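Probable threonyl-tRNA synthetase 1 (Aeropyrum pernix, PDB 3A32) probably catalyses the ATP-dependent attachment of threonine to its cognate tRNA, as the catalytic subunit of a zinc-containing class II synthetase that probably cannot edit mischarged tRNA. Local coordinates at residues 332-335 with 339-342; 445-450 with 460-465. All blocks are in the same frame, centred on the assembly; numbering follows the deposited sequence.

How the contacts relate
Contact 1 sits where the catalytic region passes into the anticodon-binding domain, contact 2 on that domain's last helix; both lie away from the zinc site, with centres about 8 Å apart. Contact 1 is wholly buried and joins the loop after helix 317-327 to the entry of strand 341-347; its chemistry is aromatic, with one amide hydrogen bond. Contact 2 is only partly buried and ties helix 435-457 to the segment that follows it by a salt-bridge network reaching the exposed Glu-447. The two meet at Phe-334, whose CZ lies 3.4 Å from Ala-446 CB, and at Thr-335, which packs on Pro-461. Residues 460-465 also meet the second subunit, whereas no other chain touches contact 1.

Contact 1: residues 332-335 with 339-342; sequences MPFT and IQFA
Phe-334 and Gln-340 meet where the chain passes from the class II catalytic region into the anticodon-binding domain: residues 334-335 are a short 3-10 segment, and Phe-341 opens strand 341-347, an interior strand of that domain's mixed sheet. The carboxamide of Gln-340 turns back on this linker, and Gln-340 NE2 donates to Phe-334 O over 3.0 Å. The bond is nearly straight at nitrogen (166°) and the acceptor lies close to the amide plane, but the donor stands well above the carbonyl plane. Gln-340 reaches so far because its chain runs fully extended beyond CG. On the way the amide passes over one face of the Phe-334 ring, tilted only modestly from the ring plane, and Gln-340 NE2 lies 3.5 Å from Phe-334 CE2. The other end of the amide serves the sheet, OE1 accepting from the backbone N of Arg-373, so both polar atoms of this buried group have partners and its rotation is fixed. A leucine in its place would probably leave Phe-334 O without this donor and Arg-373 N without its side-chain acceptor. With CG of Phe-334 anti to the backbone N (chi1 178°), the far edge of the ring reaches Phe-341. The two rings form an offset edge-to-face pair with planes at 77°, the edge of Phe-334 directed at the face of Phe-341. Their centroids are 5.7 Å apart. Ala-446 and Leu-449 of helix 435-457 also pack on Phe-334, and Phe-372 makes a further edge-to-face pair with Phe-341. Between the rings of Phe-334 and Phe-341 the closest approach is Phe-334 CZ to Phe-341 CE2, 3.8 Å, with that CE2 lying near the plane of the Phe-334 ring.

Contact 2: residues 445-450 with 460-465; sequences VAEELE and APRIPA
Arg-462 NH2 is held by two carboxylates of the helix, Glu-450 and Glu-447. Arg-462 NH2 donates to Glu-450 OE1, met on its syn side, over 2.7 Å. A weak bond runs from the same Arg-462 NH2 to Glu-447 OE2 at 3.3 Å. Arg-462 NE completes a side-on, bidentate grip, donating to the syn lone pair of Glu-450 OE2 over 2.9 Å. Carboxylate and guanidinium planes are only 22° apart for this pair, the near-coplanar geometry that lets both hydrogen bonds run nearly straight. Arg-462 attains it by a bend at chi2 (-85°), which brings the guanidinium to the two carboxylates. The three residues make a salt-bridge network that pins helix 435-457 of the anticodon-binding domain to the chain returning from it to strand 465-466. With NH1 bonded to Lys-370 O, all three guanidinium nitrogens have acceptors, and the group's rotation is fixed. A water lies between Glu-450 OE2 and Pro-461 O, 2.8 Å from that Pro-461 O; its leg to OE2 is unusually short and so doubtful in length. The two guanidinium donors would be expected to favour the charged form of this buried carboxylate. The same loop faces the dimer partner, where Gln-459 of the second subunit bonds Ala-460 O and Arg-462 N. Behind the carboxylate, along the aliphatic stem of Glu-450, the methyl of Ala-460 packs with its CB 3.7 Å from Glu-450 CB.

Contact 1: residues 332-335 with 339-342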
loop_
_atom_site.group_PDB
_atom_site.type_symbol
_atom_site.label_atom_id
_atom_site.label_comp_id
_atom_site.label_asym_id
_atom_site.label_seq_id
_atom_site.Cartn_x
_atom_site.Cartn_y
_atom_site.Cartn_z
ATOM N N MET A 332 -12.206 13.235 10.899
ATOM C CA MET A 332 -11.353 12.050 10.817
ATOM C C MET A 332 -10.532 11.879 12.095
ATOM O O MET A 332 -10.101 12.900 12.707
ATOM C CB MET A 332 -10.360 12.193 9.642
ATOM C CG MET A 332 -11.020 12.367 8.239
ATOM S SD MET A 332 -12.134 10.991 7.871
ATOM C CE MET A 332 -10.924 9.659 7.611
ATOM N N PRO A 333 -10.242 10.604 12.463
ATOM C CA PRO A 333 -9.287 10.359 13.554
ATOM C C PRO A 333 -7.906 10.883 13.145
ATOM O O PRO A 333 -7.597 10.872 11.943
ATOM C CB PRO A 333 -9.240 8.828 13.686
ATOM C CG PRO A 333 -10.005 8.264 12.504
ATOM C CD PRO A 333 -10.738 9.363 11.816
ATOM N N PHE A 334 -7.090 11.311 14.124
ATOM C CA PHE A 334 -5.827 11.968 13.870
ATOM C C PHE A 334 -4.969 11.275 12.798
ATOM O O PHE A 334 -4.404 11.951 11.936
ATOM C CB PHE A 334 -5.029 12.153 15.168
ATOM C CG PHE A 334 -3.687 12.792 14.978
ATOM C CD1 PHE A 334 -3.535 14.171 15.094
ATOM C CD2 PHE A 334 -2.557 12.007 14.764
ATOM C CE1 PHE A 334 -2.272 14.780 14.960
ATOM C CE2 PHE A 334 -1.300 12.594 14.613
ATOM C CZ PHE A 334 -1.152 13.996 14.708
ATOM N N THR A 335 -4.857 9.940 12.874
ATOM C CA THR A 335 -3.945 9.215 11.995
ATOM C C THR A 335 -4.366 9.292 10.492
ATOM O O THR A 335 -3.527 9.225 9.579
ATOM C CB THR A 335 -3.730 7.746 12.485
ATOM O OG1 THR A 335 -3.095 7.759 13.790
ATOM C CG2 THR A 335 -2.795 7.006 11.572
ATOM N N ILE A 339 -5.375 16.957 6.988
ATOM C CA ILE A 339 -4.508 17.914 7.698
ATOM C C ILE A 339 -4.448 17.520 9.174
ATOM O O ILE A 339 -5.476 17.536 9.875
ATOM C CB ILE A 339 -5.005 19.396 7.529
ATOM C CG1 ILE A 339 -5.050 19.780 6.038
ATOM C CG2 ILE A 339 -4.117 20.369 8.350
ATOM C CD1 ILE A 339 -5.709 21.182 5.722
ATOM N N GLN A 340 -3.254 17.159 9.653
ATOM C CA GLN A 340 -3.081 16.765 11.039
ATOM C C GLN A 340 -2.914 17.937 12.007
ATOM O O GLN A 340 -3.547 17.966 13.068
ATOM C CB GLN A 340 -1.915 15.775 11.139
ATOM C CG GLN A 340 -2.303 14.406 10.486
ATOM C CD GLN A 340 -1.231 13.396 10.565
ATOM O OE1 GLN A 340 -0.130 13.601 10.053
ATOM N NE2 GLN A 340 -1.538 12.257 11.182
ATOM N N PHE A 341 -2.062 18.899 11.655
ATOM C CA PHE A 341 -1.870 20.114 12.464
ATOM C C PHE A 341 -2.143 21.270 11.559
ATOM O O PHE A 341 -1.469 21.387 10.530
ATOM C CB PHE A 341 -0.421 20.247 12.977
ATOM C CG PHE A 341 -0.094 19.313 14.106
ATOM C CD1 PHE A 341 -0.460 19.635 15.420
ATOM C CD2 PHE A 341 0.529 18.090 13.855
ATOM C CE1 PHE A 341 -0.181 18.759 16.473
ATOM C CE2 PHE A 341 0.812 17.197 14.900
ATOM C CZ PHE A 341 0.490 17.537 16.219
ATOM N N ALA A 342 -3.105 22.135 11.923
ATOM C CA ALA A 342 -3.210 23.425 11.242
ATOM C C ALA A 342 -2.528 24.448 12.163
ATOM O O ALA A 342 -2.887 24.540 13.354
ATOM C CB ALA A 342 -4.652 23.811 10.975
#

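Contact 2: residues 445-450 with 460-465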
loop_
_atom_site.group_PDB
_atom_site.type_symbol
_atom_site.label_atom_id
_atom_site.label_comp_id
_atom_site.label_asym_id
_atom_site.label_seq_id
_atom_site.Cartn_x
_atom_site.Cartn_y
_atom_site.Cartn_z
ATOM N N VAL A 445 1.641 15.297 22.020
ATOM C CA VAL A 445 0.187 15.296 21.943
ATOM C C VAL A 445 -0.264 14.351 20.810
ATOM O O VAL A 445 -1.213 13.575 20.985
ATOM C CB VAL A 445 -0.352 16.726 21.702
ATOM C CG1 VAL A 445 -1.758 16.703 21.130
ATOM C CG2 VAL A 445 -0.281 17.591 23.006
ATOM N N ALA A 446 0.441 14.402 19.670
ATOM C CA ALA A 446 0.161 13.560 18.518
ATOM C C ALA A 446 0.368 12.077 18.799
ATOM O O ALA A 446 -0.409 11.258 18.345
ATOM C CB ALA A 446 1.014 13.986 17.314
ATOM N N GLU A 447 1.427 11.742 19.526
ATOM C CA GLU A 447 1.730 10.391 19.884
ATOM C C GLU A 447 0.657 9.792 20.789
ATOM O O GLU A 447 0.340 8.606 20.669
ATOM C CB GLU A 447 3.157 10.313 20.466
ATOM C CG GLU A 447 4.115 10.948 19.406
ATOM C CD GLU A 447 5.630 10.760 19.600
ATOM O OE1 GLU A 447 6.082 10.552 20.771
ATOM O OE2 GLU A 447 6.361 10.846 18.549
ATOM N N GLU A 448 0.114 10.607 21.691
ATOM C CA GLU A 448 -1.041 10.218 22.503
ATOM C C GLU A 448 -2.255 9.959 21.584
ATOM O O GLU A 448 -2.936 8.952 21.709
ATOM C CB GLU A 448 -1.361 11.301 23.570
ATOM C CG GLU A 448 -2.296 10.820 24.726
ATOM C CD GLU A 448 -1.751 9.547 25.445
ATOM O OE1 GLU A 448 -0.544 9.566 25.870
ATOM O OE2 GLU A 448 -2.507 8.530 25.563
ATOM N N LEU A 449 -2.483 10.830 20.614
ATOM C CA LEU A 449 -3.588 10.589 19.659
ATOM C C LEU A 449 -3.339 9.362 18.749
ATOM O O LEU A 449 -4.294 8.790 18.222
ATOM C CB LEU A 449 -3.902 11.849 18.821
ATOM C CG LEU A 449 -4.210 13.140 19.585
ATOM C CD1 LEU A 449 -4.334 14.365 18.629
ATOM C CD2 LEU A 449 -5.476 12.977 20.441
ATOM N N GLU A 450 -2.071 8.952 18.606
ATOM C CA GLU A 450 -1.661 7.864 17.697
ATOM C C GLU A 450 -1.645 6.541 18.432
ATOM O O GLU A 450 -1.619 5.479 17.836
ATOM C CB GLU A 450 -0.266 8.128 17.132
ATOM C CG GLU A 450 -0.282 9.116 15.989
ATOM C CD GLU A 450 1.101 9.476 15.487
ATOM O OE1 GLU A 450 2.113 9.332 16.235
ATOM O OE2 GLU A 450 1.179 9.918 14.334
ATOM N N ALA A 460 2.327 3.853 14.119
ATOM C CA ALA A 460 1.413 4.779 13.457
ATOM C C ALA A 460 2.112 5.353 12.192
ATOM O O ALA A 460 3.274 5.740 12.247
ATOM C CB ALA A 460 0.965 5.894 14.392
ATOM N N PRO A 461 1.416 5.353 11.046
ATOM C CA PRO A 461 1.921 5.962 9.802
ATOM C C PRO A 461 2.085 7.458 9.811
ATOM O O PRO A 461 1.138 8.184 10.073
ATOM C CB PRO A 461 0.840 5.627 8.746
ATOM C CG PRO A 461 0.044 4.543 9.330
ATOM C CD PRO A 461 0.089 4.741 10.858
ATOM N N ARG A 462 3.285 7.897 9.463
ATOM C CA ARG A 462 3.580 9.275 9.242
ATOM C C ARG A 462 3.838 9.420 7.755
ATOM O O ARG A 462 4.858 8.963 7.231
ATOM C CB ARG A 462 4.851 9.722 10.025
ATOM C CG ARG A 462 4.755 9.461 11.545
ATOM C CD ARG A 462 4.049 10.641 12.175
ATOM N NE ARG A 462 3.887 10.480 13.598
ATOM C CZ ARG A 462 4.799 10.787 14.522
ATOM N NH1 ARG A 462 5.991 11.266 14.183
ATOM N NH2 ARG A 462 4.493 10.609 15.811
ATOM N N ILE A 463 2.891 10.050 7.090
ATOM C CA ILE A 463 3.029 10.341 5.699
ATOM C C ILE A 463 2.837 11.870 5.590
ATOM O O ILE A 463 1.671 12.330 5.592
ATOM C CB ILE A 463 1.988 9.606 4.883
ATOM C CG1 ILE A 463 2.039 8.097 5.254
ATOM C CG2 ILE A 463 2.249 9.942 3.354
ATOM C CD1 ILE A 463 0.936 7.284 4.659
ATOM N N PRO A 464 3.978 12.634 5.595
ATOM C CA PRO A 464 3.979 14.114 5.675
ATOM C C PRO A 464 3.477 14.745 4.426
ATOM O O PRO A 464 3.589 14.183 3.319
ATOM C CB PRO A 464 5.453 14.500 5.876
ATOM C CG PRO A 464 6.280 13.279 5.510
ATOM C CD PRO A 464 5.341 12.056 5.608
ATOM N N ALA A 465 2.918 15.924 4.602
ATOM C CA ALA A 465 2.531 16.754 3.481
ATOM C C ALA A 465 2.369 18.169 3.991
ATOM O O ALA A 465 1.943 18.377 5.130
ATOM C CB ALA A 465 1.206 16.247 2.819
HETATM O O HOH W 1 -0.019 9.589 12.179
#